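PDB 4F0Q: restriction endonuclease from Mycobacterium sp., which cleaves DNA in response to cytosine methylation, working as a tetrameric, modification-dependent restriction endonuclease. Local coordinates for residues P77-R82 with T146-L151; V190-P195 with F201-L206; E215-D220 with I259-L264; L302-V307 with V333-R338. All coordinates share one frame; numbering follows the deposited sequence.

Contact 1: residues P77-R82 with T146-L151; sequences PDRSRR and TREERL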
loop_
_atom_site.group_PDB
_atom_site.type_symbol
_atom_site.label_atom_id
_atom_site.label_comp_id
_atom_site.label_asym_id
_atom_site.label_seq_id
_atom_site.Cartn_x
_atom_site.Cartn_y
_atom_site.Cartn_z
ATOM N N PRO A 77 37.620 4.653 32.324
ATOM C CA PRO A 77 37.590 5.530 33.498
ATOM C C PRO A 77 36.174 5.650 34.042
ATOM O O PRO A 77 35.961 5.567 35.251
ATOM C CB PRO A 77 38.045 6.883 32.938
ATOM C CG PRO A 77 38.750 6.562 31.661
ATOM C CD PRO A 77 38.044 5.369 31.110
ATOM N N ASP A 78 35.219 5.842 33.139
ATOM C CA ASP A 78 33.818 5.985 33.514
ATOM C C ASP A 78 33.202 4.644 33.893
ATOM O O ASP A 78 32.597 4.507 34.956
ATOM C CB ASP A 78 33.025 6.640 32.377
ATOM C CG ASP A 78 33.253 5.962 31.038
ATOM O OD1 ASP A 78 34.291 5.285 30.879
ATOM O OD2 ASP A 78 32.394 6.109 30.143
ATOM N N ARG A 79 33.364 3.658 33.016
ATOM C CA ARG A 79 32.819 2.326 33.237
ATOM C C ARG A 79 33.415 1.327 32.254
ATOM O O ARG A 79 34.109 1.707 31.311
ATOM C CB ARG A 79 31.295 2.339 33.107
ATOM C CG ARG A 79 30.778 2.925 31.802
ATOM C CD ARG A 79 29.831 4.083 32.070
ATOM N NE ARG A 79 28.868 4.276 30.991
ATOM C CZ ARG A 79 28.955 5.225 30.064
ATOM N NH1 ARG A 79 29.967 6.081 30.080
ATOM N NH2 ARG A 79 28.026 5.320 29.122
ATOM N N SER A 80 33.139 0.049 32.484
ATOM C CA SER A 80 33.613 -1.007 31.599
ATOM C C SER A 80 32.749 -1.059 30.343
ATOM O O SER A 80 31.570 -0.707 30.381
ATOM C CB SER A 80 33.585 -2.354 32.323
ATOM O OG SER A 80 34.173 -3.371 31.530
ATOM N N ARG A 81 33.334 -1.494 29.232
ATOM C CA ARG A 81 32.616 -1.509 27.961
ATOM C C ARG A 81 33.168 -2.536 26.974
ATOM O O ARG A 81 34.365 -2.822 26.956
ATOM C CB ARG A 81 32.647 -0.120 27.318
ATOM C CG ARG A 81 34.026 0.302 26.833
ATOM C CD ARG A 81 33.983 1.619 26.081
ATOM N NE ARG A 81 35.297 1.989 25.564
ATOM C CZ ARG A 81 36.206 2.669 26.254
ATOM N NH1 ARG A 81 35.946 3.056 27.497
ATOM N NH2 ARG A 81 37.376 2.964 25.705
ATOM N N ARG A 82 32.280 -3.083 26.150
ATOM C CA ARG A 82 32.681 -3.963 25.062
ATOM C C ARG A 82 33.009 -3.113 23.837
ATOM O O ARG A 82 32.159 -2.374 23.339
ATOM C CB ARG A 82 31.564 -4.954 24.736
ATOM C CG ARG A 82 31.996 -6.118 23.860
ATOM C CD ARG A 82 32.757 -7.164 24.661
ATOM N NE ARG A 82 31.945 -7.717 25.742
ATOM C CZ ARG A 82 32.312 -8.742 26.504
ATOM N NH1 ARG A 82 33.481 -9.335 26.301
ATOM N NH2 ARG A 82 31.509 -9.179 27.465
ATOM N N THR A 146 18.816 5.170 27.147
ATOM C CA THR A 146 19.439 6.485 27.255
ATOM C C THR A 146 20.637 6.596 26.321
ATOM O O THR A 146 21.141 5.591 25.820
ATOM C CB THR A 146 19.914 6.782 28.691
ATOM O OG1 THR A 146 20.888 5.809 29.086
ATOM C CG2 THR A 146 18.746 6.753 29.664
ATOM N N ARG A 147 21.087 7.825 26.092
ATOM C CA ARG A 147 22.280 8.066 25.292
ATOM C C ARG A 147 23.498 7.467 25.986
ATOM O O ARG A 147 24.428 6.990 25.337
ATOM C CB ARG A 147 22.482 9.568 25.074
ATOM C CG ARG A 147 23.696 9.911 24.229
ATOM C CD ARG A 147 23.850 11.409 24.042
ATOM N NE ARG A 147 24.940 11.728 23.123
ATOM C CZ ARG A 147 26.210 11.864 23.488
ATOM N NH1 ARG A 147 26.558 11.711 24.759
ATOM N NH2 ARG A 147 27.134 12.153 22.583
ATOM N N GLU A 148 23.473 7.489 27.315
ATOM C CA GLU A 148 24.574 6.978 28.119
ATOM C C GLU A 148 24.746 5.472 27.936
ATOM O O GLU A 148 25.866 4.960 27.942
ATOM C CB GLU A 148 24.343 7.303 29.595
ATOM C CG GLU A 148 25.597 7.238 30.444
ATOM C CD GLU A 148 26.574 8.350 30.119
ATOM O OE1 GLU A 148 26.119 9.465 29.786
ATOM O OE2 GLU A 148 27.798 8.109 30.190
ATOM N N GLU A 149 23.631 4.766 27.776
ATOM C CA GLU A 149 23.673 3.324 27.557
ATOM C C GLU A 149 24.117 2.997 26.136
ATOM O O GLU A 149 24.851 2.035 25.912
ATOM C CB GLU A 149 22.311 2.690 27.845
ATOM C CG GLU A 149 21.908 2.724 29.310
ATOM C CD GLU A 149 20.604 1.999 29.575
ATOM O OE1 GLU A 149 19.970 1.533 28.604
ATOM O OE2 GLU A 149 20.212 1.894 30.756
ATOM N N ARG A 150 23.670 3.806 25.179
ATOM C CA ARG A 150 24.001 3.589 23.775
ATOM C C ARG A 150 25.465 3.903 23.478
ATOM O O ARG A 150 26.020 3.430 22.486
ATOM C CB ARG A 150 23.077 4.409 22.871
ATOM C CG ARG A 150 21.622 3.974 22.934
ATOM C CD ARG A 150 20.769 4.704 21.910
ATOM N NE ARG A 150 20.607 6.119 22.224
ATOM C CZ ARG A 150 19.649 6.607 23.005
ATOM N NH1 ARG A 150 18.764 5.789 23.561
ATOM N NH2 ARG A 150 19.575 7.909 23.234
ATOM N N LEU A 151 26.084 4.699 24.343
ATOM C CA LEU A 151 27.506 5.006 24.225
ATOM C C LEU A 151 28.348 3.753 24.433
ATOM O O LEU A 151 29.455 3.642 23.906
ATOM C CB LEU A 151 27.910 6.074 25.246
ATOM C CG LEU A 151 27.594 7.532 24.911
ATOM C CD1 LEU A 151 27.751 8.410 26.142
ATOM C CD2 LEU A 151 28.498 8.017 23.795
#

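Contact 2: residues V190-P195 with F201-L206; sequences VVQRDP and FPNLSL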
loop_
_atom_site.group_PDB
_atom_site.type_symbol
_atom_site.label_atom_id
_atom_site.label_comp_id
_atom_site.label_asym_id
_atom_site.label_seq_id
_atom_site.Cartn_x
_atom_site.Cartn_y
_atom_site.Cartn_z
ATOM N N VAL A 190 13.780 -17.953 16.752
ATOM C CA VAL A 190 13.492 -18.700 15.534
ATOM C C VAL A 190 13.775 -20.184 15.753
ATOM O O VAL A 190 14.543 -20.548 16.638
ATOM C CB VAL A 190 14.315 -18.164 14.337
ATOM C CG1 VAL A 190 15.768 -18.604 14.440
ATOM C CG2 VAL A 190 13.705 -18.612 13.014
ATOM N N VAL A 191 13.130 -21.041 14.970
ATOM C CA VAL A 191 13.421 -22.468 15.012
ATOM C C VAL A 191 13.931 -22.928 13.653
ATOM O O VAL A 191 13.284 -22.711 12.629
ATOM C CB VAL A 191 12.190 -23.301 15.420
ATOM C CG1 VAL A 191 12.506 -24.786 15.338
ATOM C CG2 VAL A 191 11.742 -22.929 16.825
ATOM N N GLN A 192 15.102 -23.555 13.650
ATOM C CA GLN A 192 15.732 -23.993 12.414
ATOM C C GLN A 192 15.812 -25.511 12.342
ATOM O O GLN A 192 15.639 -26.202 13.345
ATOM C CB GLN A 192 17.134 -23.396 12.292
ATOM C CG GLN A 192 17.184 -21.892 12.467
ATOM C CD GLN A 192 18.581 -21.333 12.301
ATOM O OE1 GLN A 192 18.886 -20.240 12.776
ATOM N NE2 GLN A 192 19.439 -22.082 11.619
ATOM N N ARG A 193 16.079 -26.019 11.143
ATOM C CA ARG A 193 16.219 -27.452 10.925
ATOM C C ARG A 193 17.449 -27.740 10.071
ATOM O O ARG A 193 17.658 -27.103 9.038
ATOM C CB ARG A 193 14.968 -28.013 10.245
ATOM C CG ARG A 193 15.004 -29.518 10.029
ATOM C CD ARG A 193 13.769 -30.009 9.291
ATOM N NE ARG A 193 13.794 -31.457 9.101
ATOM C CZ ARG A 193 14.375 -32.065 8.072
ATOM N NH1 ARG A 193 14.983 -31.353 7.133
ATOM N NH2 ARG A 193 14.350 -33.389 7.981
ATOM N N ASP A 194 18.265 -28.691 10.511
ATOM C CA ASP A 194 19.420 -29.127 9.737
ATOM C C ASP A 194 18.953 -30.142 8.701
ATOM O O ASP A 194 18.527 -31.240 9.055
ATOM C CB ASP A 194 20.475 -29.750 10.656
ATOM C CG ASP A 194 21.832 -29.899 9.983
ATOM O OD1 ASP A 194 21.888 -30.002 8.740
ATOM O OD2 ASP A 194 22.850 -29.915 10.706
ATOM N N PRO A 195 19.033 -29.777 7.413
ATOM C CA PRO A 195 18.536 -30.632 6.328
ATOM C C PRO A 195 19.325 -31.932 6.170
ATOM O O PRO A 195 18.819 -32.877 5.567
ATOM C CB PRO A 195 18.710 -29.754 5.086
ATOM C CG PRO A 195 19.810 -28.816 5.441
ATOM C CD PRO A 195 19.633 -28.532 6.903
ATOM N N PHE A 201 16.204 -27.063 16.080
ATOM C CA PHE A 201 16.769 -26.363 17.228
ATOM C C PHE A 201 16.418 -24.877 17.243
ATOM O O PHE A 201 16.294 -24.256 16.190
ATOM C CB PHE A 201 18.293 -26.536 17.252
ATOM C CG PHE A 201 18.989 -25.970 16.046
ATOM C CD1 PHE A 201 19.107 -26.713 14.882
ATOM C CD2 PHE A 201 19.534 -24.696 16.077
ATOM C CE1 PHE A 201 19.747 -26.195 13.774
ATOM C CE2 PHE A 201 20.176 -24.173 14.971
ATOM C CZ PHE A 201 20.283 -24.923 13.818
ATOM N N PRO A 202 16.260 -24.303 18.446
ATOM C CA PRO A 202 16.020 -22.863 18.581
ATOM C C PRO A 202 17.267 -22.068 18.215
ATOM O O PRO A 202 18.361 -22.627 18.189
ATOM C CB PRO A 202 15.713 -22.700 20.071
ATOM C CG PRO A 202 16.412 -23.839 20.721
ATOM C CD PRO A 202 16.290 -24.979 19.755
ATOM N N ASN A 203 17.093 -20.780 17.941
ATOM C CA ASN A 203 18.190 -19.911 17.541
ATOM C C ASN A 203 17.735 -18.457 17.544
ATOM O O ASN A 203 16.542 -18.169 17.671
ATOM C CB ASN A 203 18.705 -20.301 16.151
ATOM C CG ASN A 203 20.082 -19.735 15.855
ATOM O OD1 ASN A 203 20.846 -19.414 16.766
ATOM N ND2 ASN A 203 20.406 -19.607 14.575
ATOM N N LEU A 204 18.688 -17.542 17.404
ATOM C CA LEU A 204 18.383 -16.120 17.364
ATOM C C LEU A 204 18.546 -15.569 15.953
ATOM O O LEU A 204 19.582 -15.757 15.317
ATOM C CB LEU A 204 19.278 -15.353 18.336
ATOM C CG LEU A 204 19.242 -15.809 19.797
ATOM C CD1 LEU A 204 20.139 -14.929 20.651
ATOM C CD2 LEU A 204 17.819 -15.806 20.330
ATOM N N SER A 205 17.508 -14.895 15.467
ATOM C CA SER A 205 17.544 -14.250 14.162
ATOM C C SER A 205 17.589 -12.738 14.345
ATOM O O SER A 205 16.765 -12.166 15.059
ATOM C CB SER A 205 16.323 -14.649 13.332
ATOM O OG SER A 205 16.372 -14.072 12.039
ATOM N N LEU A 206 18.554 -12.093 13.699
ATOM C CA LEU A 206 18.793 -10.670 13.913
ATOM C C LEU A 206 18.670 -9.833 12.641
ATOM O O LEU A 206 19.278 -10.143 11.614
ATOM C CB LEU A 206 20.173 -10.443 14.546
ATOM C CG LEU A 206 20.377 -10.750 16.035
ATOM C CD1 LEU A 206 20.423 -12.246 16.312
ATOM C CD2 LEU A 206 21.641 -10.074 16.547
#

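Contact 3: residues E215-D220 with I259-L264; sequences EIDGVD and IRRRVL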
loop_
_atom_site.group_PDB
_atom_site.type_symbol
_atom_site.label_atom_id
_atom_site.label_comp_id
_atom_site.label_asym_id
_atom_site.label_seq_id
_atom_site.Cartn_x
_atom_site.Cartn_y
_atom_site.Cartn_z
ATOM N N GLU A 215 30.587 10.958 4.691
ATOM C CA GLU A 215 31.500 11.512 3.695
ATOM C C GLU A 215 32.326 10.436 2.992
ATOM O O GLU A 215 32.893 10.677 1.926
ATOM C CB GLU A 215 32.423 12.554 4.330
ATOM C CG GLU A 215 31.712 13.825 4.760
ATOM C CD GLU A 215 32.661 14.860 5.325
ATOM O OE1 GLU A 215 33.862 14.551 5.472
ATOM O OE2 GLU A 215 32.208 15.986 5.620
ATOM N N ILE A 216 32.398 9.257 3.597
ATOM C CA ILE A 216 33.076 8.118 2.988
ATOM C C ILE A 216 32.192 6.879 3.079
ATOM O O ILE A 216 31.330 6.790 3.950
ATOM C CB ILE A 216 34.426 7.825 3.672
ATOM C CG1 ILE A 216 34.219 7.531 5.159
ATOM C CG2 ILE A 216 35.385 8.989 3.488
ATOM C CD1 ILE A 216 35.487 7.155 5.889
ATOM N N ASP A 217 32.398 5.927 2.176
ATOM C CA ASP A 217 31.656 4.673 2.229
ATOM C C ASP A 217 32.433 3.643 3.042
ATOM O O ASP A 217 32.895 2.636 2.511
ATOM C CB ASP A 217 31.370 4.139 0.825
ATOM C CG ASP A 217 30.417 2.958 0.835
ATOM O OD1 ASP A 217 29.534 2.915 1.716
ATOM O OD2 ASP A 217 30.553 2.069 -0.032
ATOM N N GLY A 218 32.575 3.910 4.336
ATOM C CA GLY A 218 33.314 3.034 5.222
ATOM C C GLY A 218 33.551 3.672 6.575
ATOM O O GLY A 218 32.865 4.624 6.946
ATOM N N VAL A 219 34.523 3.151 7.318
ATOM C CA VAL A 219 34.817 3.669 8.651
ATOM C C VAL A 219 36.311 3.874 8.890
ATOM O O VAL A 219 37.153 3.306 8.192
ATOM C CB VAL A 219 34.268 2.741 9.761
ATOM C CG1 VAL A 219 32.746 2.686 9.720
ATOM C CG2 VAL A 219 34.865 1.349 9.636
ATOM N N ASP A 220 36.622 4.703 9.881
ATOM C CA ASP A 220 37.990 4.890 10.338
ATOM C C ASP A 220 38.204 3.954 11.518
ATOM O O ASP A 220 37.434 3.973 12.477
ATOM C CB ASP A 220 38.213 6.341 10.769
ATOM C CG ASP A 220 39.684 6.695 10.916
ATOM O OD1 ASP A 220 40.503 5.789 11.175
ATOM O OD2 ASP A 220 40.021 7.889 10.775
ATOM N N ILE A 259 19.418 6.179 8.950
ATOM C CA ILE A 259 20.875 6.071 8.979
ATOM C C ILE A 259 21.401 4.815 8.290
ATOM O O ILE A 259 22.593 4.518 8.357
ATOM C CB ILE A 259 21.421 6.117 10.421
ATOM C CG1 ILE A 259 20.853 4.960 11.244
ATOM C CG2 ILE A 259 21.102 7.453 11.074
ATOM C CD1 ILE A 259 21.274 4.983 12.696
ATOM N N ARG A 260 20.514 4.080 7.627
ATOM C CA ARG A 260 20.913 2.865 6.924
ATOM C C ARG A 260 21.707 3.185 5.662
ATOM O O ARG A 260 21.420 4.160 4.968
ATOM C CB ARG A 260 19.689 2.019 6.570
ATOM C CG ARG A 260 19.599 0.707 7.327
ATOM C CD ARG A 260 18.401 -0.105 6.872
ATOM N NE ARG A 260 17.139 0.525 7.246
ATOM C CZ ARG A 260 16.437 0.199 8.327
ATOM N NH1 ARG A 260 16.876 -0.754 9.137
ATOM N NH2 ARG A 260 15.298 0.821 8.597
ATOM N N ARG A 261 22.706 2.355 5.373
ATOM C CA ARG A 261 23.519 2.517 4.172
ATOM C C ARG A 261 22.680 2.303 2.914
ATOM O O ARG A 261 21.877 1.375 2.842
ATOM C CB ARG A 261 24.701 1.544 4.190
ATOM C CG ARG A 261 25.601 1.631 2.965
ATOM C CD ARG A 261 26.769 0.662 3.065
ATOM N NE ARG A 261 27.674 0.770 1.924
ATOM C CZ ARG A 261 27.612 -0.001 0.843
ATOM N NH1 ARG A 261 26.684 -0.943 0.750
ATOM N NH2 ARG A 261 28.480 0.169 -0.146
ATOM N N ARG A 262 22.873 3.173 1.927
ATOM C CA ARG A 262 22.108 3.107 0.690
ATOM C C ARG A 262 23.019 3.177 -0.530
ATOM O O ARG A 262 23.882 4.048 -0.623
ATOM C CB ARG A 262 21.085 4.244 0.640
ATOM C CG ARG A 262 20.199 4.239 -0.593
ATOM C CD ARG A 262 19.307 3.009 -0.633
ATOM N NE ARG A 262 18.245 3.146 -1.624
ATOM C CZ ARG A 262 18.355 2.776 -2.894
ATOM N NH1 ARG A 262 19.482 2.238 -3.336
ATOM N NH2 ARG A 262 17.334 2.942 -3.725
ATOM N N VAL A 263 22.825 2.249 -1.461
ATOM C CA VAL A 263 23.565 2.259 -2.717
ATOM C C VAL A 263 22.603 2.354 -3.892
ATOM O O VAL A 263 21.779 1.465 -4.102
ATOM C CB VAL A 263 24.438 1.000 -2.881
ATOM C CG1 VAL A 263 25.083 0.980 -4.256
ATOM C CG2 VAL A 263 25.494 0.943 -1.792
ATOM N N LEU A 264 22.705 3.441 -4.652
ATOM C CA LEU A 264 21.856 3.633 -5.822
ATOM C C LEU A 264 22.296 2.727 -6.967
ATOM O O LEU A 264 23.285 2.999 -7.645
ATOM C CB LEU A 264 21.862 5.098 -6.267
ATOM C CG LEU A 264 21.188 6.099 -5.324
ATOM C CD1 LEU A 264 21.244 7.506 -5.897
ATOM C CD2 LEU A 264 19.753 5.689 -5.034
#

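Contact 4: residues L302-V307 with V333-R338; sequences LLASRV and VDFIGR. With MG (magnesium ion), chain E.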
loop_
_atom_site.group_PDB
_atom_site.type_symbol
_atom_site.label_atom_id
_atom_site.label_comp_id
_atom_site.label_asym_id
_atom_site.label_seq_id
_atom_site.Cartn_x
_atom_site.Cartn_y
_atom_site.Cartn_z
ATOM N N LEU A 302 -2.763 -21.816 -5.182
ATOM C CA LEU A 302 -2.792 -21.946 -3.724
ATOM C C LEU A 302 -1.384 -21.851 -3.137
ATOM O O LEU A 302 -1.140 -21.115 -2.164
ATOM C CB LEU A 302 -3.443 -23.269 -3.317
ATOM C CG LEU A 302 -3.591 -23.514 -1.814
ATOM C CD1 LEU A 302 -4.432 -22.421 -1.173
ATOM C CD2 LEU A 302 -4.194 -24.883 -1.545
ATOM N N LEU A 303 -0.462 -22.602 -3.737
ATOM C CA LEU A 303 0.939 -22.553 -3.335
ATOM C C LEU A 303 1.472 -21.129 -3.416
ATOM O O LEU A 303 2.206 -20.685 -2.539
ATOM C CB LEU A 303 1.794 -23.471 -4.209
ATOM C CG LEU A 303 3.298 -23.381 -3.933
ATOM C CD1 LEU A 303 3.629 -23.916 -2.549
ATOM C CD2 LEU A 303 4.106 -24.098 -5.000
ATOM N N ALA A 304 1.091 -20.415 -4.469
ATOM C CA ALA A 304 1.533 -19.041 -4.665
ATOM C C ALA A 304 0.935 -18.114 -3.617
ATOM O O ALA A 304 1.569 -17.143 -3.215
ATOM C CB ALA A 304 1.178 -18.560 -6.059
ATOM N N SER A 305 -0.287 -18.407 -3.184
ATOM C CA SER A 305 -0.910 -17.628 -2.119
ATOM C C SER A 305 -0.146 -17.819 -0.809
ATOM O O SER A 305 0.160 -16.846 -0.105
ATOM C CB SER A 305 -2.380 -18.013 -1.944
ATOM O OG SER A 305 -2.513 -19.366 -1.546
ATOM N N ARG A 306 0.170 -19.071 -0.490
ATOM C CA ARG A 306 0.929 -19.362 0.726
ATOM C C ARG A 306 2.327 -18.739 0.696
ATOM O O ARG A 306 2.784 -18.158 1.686
ATOM C CB ARG A 306 1.020 -20.872 0.959
ATOM C CG ARG A 306 -0.316 -21.524 1.274
ATOM C CD ARG A 306 -0.152 -22.994 1.613
ATOM N NE ARG A 306 -1.427 -23.621 1.947
ATOM C CZ ARG A 306 -1.566 -24.897 2.292
ATOM N NH1 ARG A 306 -0.503 -25.689 2.351
ATOM N NH2 ARG A 306 -2.765 -25.381 2.578
ATOM N N VAL A 307 2.993 -18.862 -0.447
ATOM C CA VAL A 307 4.326 -18.304 -0.643
ATOM C C VAL A 307 4.304 -16.784 -0.526
ATOM O O VAL A 307 5.193 -16.189 0.076
ATOM C CB VAL A 307 4.917 -18.719 -2.011
ATOM C CG1 VAL A 307 6.139 -17.876 -2.355
ATOM C CG2 VAL A 307 5.269 -20.195 -2.008
ATOM N N VAL A 333 -6.808 -12.028 -11.810
ATOM C CA VAL A 333 -6.387 -12.232 -10.429
ATOM C C VAL A 333 -6.599 -13.683 -10.008
ATOM O O VAL A 333 -7.675 -14.243 -10.211
ATOM C CB VAL A 333 -7.155 -11.305 -9.471
ATOM C CG1 VAL A 333 -6.674 -11.501 -8.041
ATOM C CG2 VAL A 333 -6.992 -9.854 -9.898
ATOM N N ASP A 334 -5.570 -14.284 -9.420
ATOM C CA ASP A 334 -5.624 -15.689 -9.031
ATOM C C ASP A 334 -5.950 -15.891 -7.552
ATOM O O ASP A 334 -6.536 -16.905 -7.176
ATOM C CB ASP A 334 -4.314 -16.395 -9.389
ATOM C CG ASP A 334 -4.122 -16.539 -10.887
ATOM O OD1 ASP A 334 -4.746 -15.767 -11.643
ATOM O OD2 ASP A 334 -3.348 -17.423 -11.309
ATOM N N PHE A 335 -5.567 -14.931 -6.715
ATOM C CA PHE A 335 -5.899 -15.001 -5.293
ATOM C C PHE A 335 -5.941 -13.634 -4.613
ATOM O O PHE A 335 -5.376 -12.660 -5.107
ATOM C CB PHE A 335 -4.961 -15.958 -4.545
ATOM C CG PHE A 335 -3.508 -15.575 -4.611
ATOM C CD1 PHE A 335 -2.696 -16.060 -5.623
ATOM C CD2 PHE A 335 -2.949 -14.751 -3.648
ATOM C CE1 PHE A 335 -1.357 -15.718 -5.682
ATOM C CE2 PHE A 335 -1.611 -14.405 -3.703
ATOM C CZ PHE A 335 -0.814 -14.890 -4.721
ATOM N N ILE A 336 -6.625 -13.580 -3.474
ATOM C CA ILE A 336 -6.796 -12.345 -2.721
ATOM C C ILE A 336 -6.306 -12.523 -1.288
ATOM O O ILE A 336 -6.550 -13.557 -0.664
ATOM C CB ILE A 336 -8.279 -11.906 -2.703
ATOM C CG1 ILE A 336 -8.778 -11.647 -4.125
ATOM C CG2 ILE A 336 -8.469 -10.657 -1.856
ATOM C CD1 ILE A 336 -8.098 -10.481 -4.803
ATOM N N GLY A 337 -5.597 -11.514 -0.786
ATOM C CA GLY A 337 -5.155 -11.477 0.596
ATOM C C GLY A 337 -5.286 -10.072 1.155
ATOM O O GLY A 337 -5.873 -9.199 0.515
ATOM N N ARG A 338 -4.739 -9.842 2.344
ATOM C CA ARG A 338 -4.835 -8.528 2.973
ATOM C C ARG A 338 -3.687 -8.266 3.941
ATOM O O ARG A 338 -3.284 -9.151 4.695
ATOM C CB ARG A 338 -6.170 -8.385 3.709
ATOM C CG ARG A 338 -6.439 -6.984 4.235
ATOM C CD ARG A 338 -7.660 -6.952 5.139
ATOM N NE ARG A 338 -7.422 -7.648 6.402
ATOM C CZ ARG A 338 -8.299 -7.708 7.398
ATOM N NH1 ARG A 338 -9.478 -7.114 7.284
ATOM N NH2 ARG A 338 -7.996 -8.363 8.510
HETATM MG MG MG E . -2.418 -17.300 -13.148
HETATM O O HOH W 1 -2.856 -19.253 -12.569
HETATM O O HOH W 2 -1.673 -18.085 -14.929
HETATM O O HOH W 3 -4.298 -16.552 -13.753
#

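Contact 1: residues P77-R82 with T146-L151
A small charged contact joins Arg79, in the turn before strand 80-81, to Glu148 in the first turn of the short helix 147-150, at the periphery of the N-terminal, PUA-like part of the chain. The guanidinium of Arg79 reaches the helix in two ways. Its NH1 forms a salt bridge with Glu148 OE2 at 3.0 Å, and that oxygen lies over one face of the guanidinium, not at its edge; the carboxylate and guanidinium planes stand 43° apart. NH2 also points at the backbone carbonyl Glu148 O, but the 2.5 Å separation is improbably short and the N-H...O angle of 119° is bent, so the strength of this bond is doubtful. Arginine suits the place because one flat cation can address a side chain and a main chain at once; a bend at chi2 (-123°) turns its end toward the helix. Glu148 is likewise bent at its second torsion, which carries the carboxylate across the guanidinium, with Glu148 CG 3.4 Å from Arg79 NH2. The aliphatic CB of Leu151 comes within 4.0 Å of Arg79 NH2, a light van der Waals touch. In 77-82, Asp78 OD2 joins the charge network through Arg79 NH1, though their modelled closeness is doubtful, and also accepts from Ala234 N. Thr146 is the N-cap of the helix, its OG1 accepting from Glu149 N at 3.2 Å. Around this pair, strand 80-81 is hydrogen-bonded to strand 74-75 through Arg81 and Val74, Arg81 reaches Arg227 O at the end of helix 222-227, and Leu151 packs on Val249 of helix 243-251.

Contact 2: residues V190-P195 with F201-L206
Val190 lies within the antiparallel pairing of strands 175-193 and 200-210, a beta hairpin, and forms a hydrogen-bonded pair with Asn203: Val190 N donates to Asn203 O at 2.9 Å, while the return bond from Asn203 N is weak. Val190 CG1 lies 3.8 Å from Asn203 CB and also touches Ser205 CB; a beta-branched residue suits a strand. Val191 follows in a non-hydrogen-bonded pair with Pro202, a position that suits proline because no N-H is needed there; Pro202 CA instead approaches Val190 O at 3.4 Å in a CA-H...O contact. Gln192 then pairs with Phe201 through two backbone bonds, Gln192 N to Phe201 O being nearly straight (173°). The aliphatic part of this glutamine covers the aromatic ring: Gln192 CB stands 3.8 Å above the Phe201 ring plane, toward the rim. The extended chain beyond CG carries OE1 to Asn203; the nearly linear bond from Asn203 ND2 to Gln192 OE1, modelled at 2.4 Å, is doubtfully short. Gln192 and Asn203 both lean on Phe115 of strand 111-115, the next strand of the sheet, whereas Val191 and Pro202, on the other face, pack against Ala143 and Arg140 of the second subunit. Leu204 meets helix 130-142.

Contact 3: residues E215-D220 with I259-L264
Asp217 and Arg261 meet through a salt bridge built from two parallel hydrogen bonds. Arg261 NE donates to Asp217 OD1 at 2.8 Å and Arg261 NH2 to Asp217 OD2 at the same 2.8 Å, with N-H...O angles of 168° and 175°. The carboxylate offers the syn lone pair of each oxygen to the side-on edge of the guanidinium, and the two planes, 13° apart, are nearly coplanar. An arginine extended from CG to NE spans the gap, for the backbones stay well separated, CA to CA 8.6 Å from Asp217 to Arg261. Apolar packing comes from within 259-264: Val263 CG2 sits 3.1 Å above one face of the Arg261 guanidinium. The backbone places the two partners. Asp217 is the centre of an inverse gamma turn, and Gly218, its phi and psi more easily adopted by glycine, starts strand 218-220, which pairs with strand 22-24. Val263 and Leu264 continue into a parallel ladder with a strand of the third subunit. The remaining nitrogen, Arg261 NH1, makes a weak bond to Leu107 O. Such a paired, in-plane grip fixes both flat groups against rotation and probably favours the ionised forms of a buried arginine and its aspartate.

Contact 4: residues L302-V307 with V333-R338
Phe335 lays one face of its ring over the backbone of Ser305, whose CA stands 3.6 Å above the ring plane, over its centre. This is a CH-pi contact, with CA only 13° off the ring normal. A chi1 of 60° sets the ring between its own backbone N and carbonyl carbon, from where it extends toward helix 297-314. Ser305 CB lies 3.7 Å from Phe335 CD2, and Ala304 CB 3.8 Å from Phe335 CE1, so the ring meets Ser305 face-on and also the methyl of the preceding Ala304. Small residues suit this part of the helix, since they let the aromatic ring come right down onto the main chain. The Ser305 hydroxyl turns back to its own helix and donates to Leu302 O, although the modelled distance is too short to trust. Next to Phe335 stands Asp334, whose OD2 binds the magnesium ion at 2.1 Å; Gln355 OE1, Ala356 O and three waters complete six ligands. Asp334 OD1 has a salt bridge to Arg326, which probably helps to orient the carboxylate. Asp334 and Phe335 both face Gly354 in a classic beta bulge, which helps to set aspartate and phenylalanine side by side, one for the metal and one for the core. The arrangement is that of a PD-(D/E)XK nuclease: helix 297-314 packs on a mixed sheet, Ser305 touching Leu324 of strand 319-324 and Ala304 touching Ala356 of strand 347-357, with strand 335-342 between those two strands and helix 430-440 against Leu303 and Arg306.

From the N terminus the four contacts follow one another in series; none crosses or encloses another. Contact 1 closes a loop of 63 residues, bringing the hairpin of strands 74-75 and 80-81 to helix 147-150. Contact 2 joins the arms of the hairpin 175-193/200-210 across only five residues. The chain passes directly from strand 200-210 to 218-220, where contact 3 spans 38 residues and fastens the segment that follows helix 243-251. Contact 4 closes a loop of 25 residues and ties the first helix of the nuclease core to strand 335-342, which directly follows the metal ligand Asp334. Its centre lies about 49 Å from that of contact 1, on opposite sides of the chain's centre.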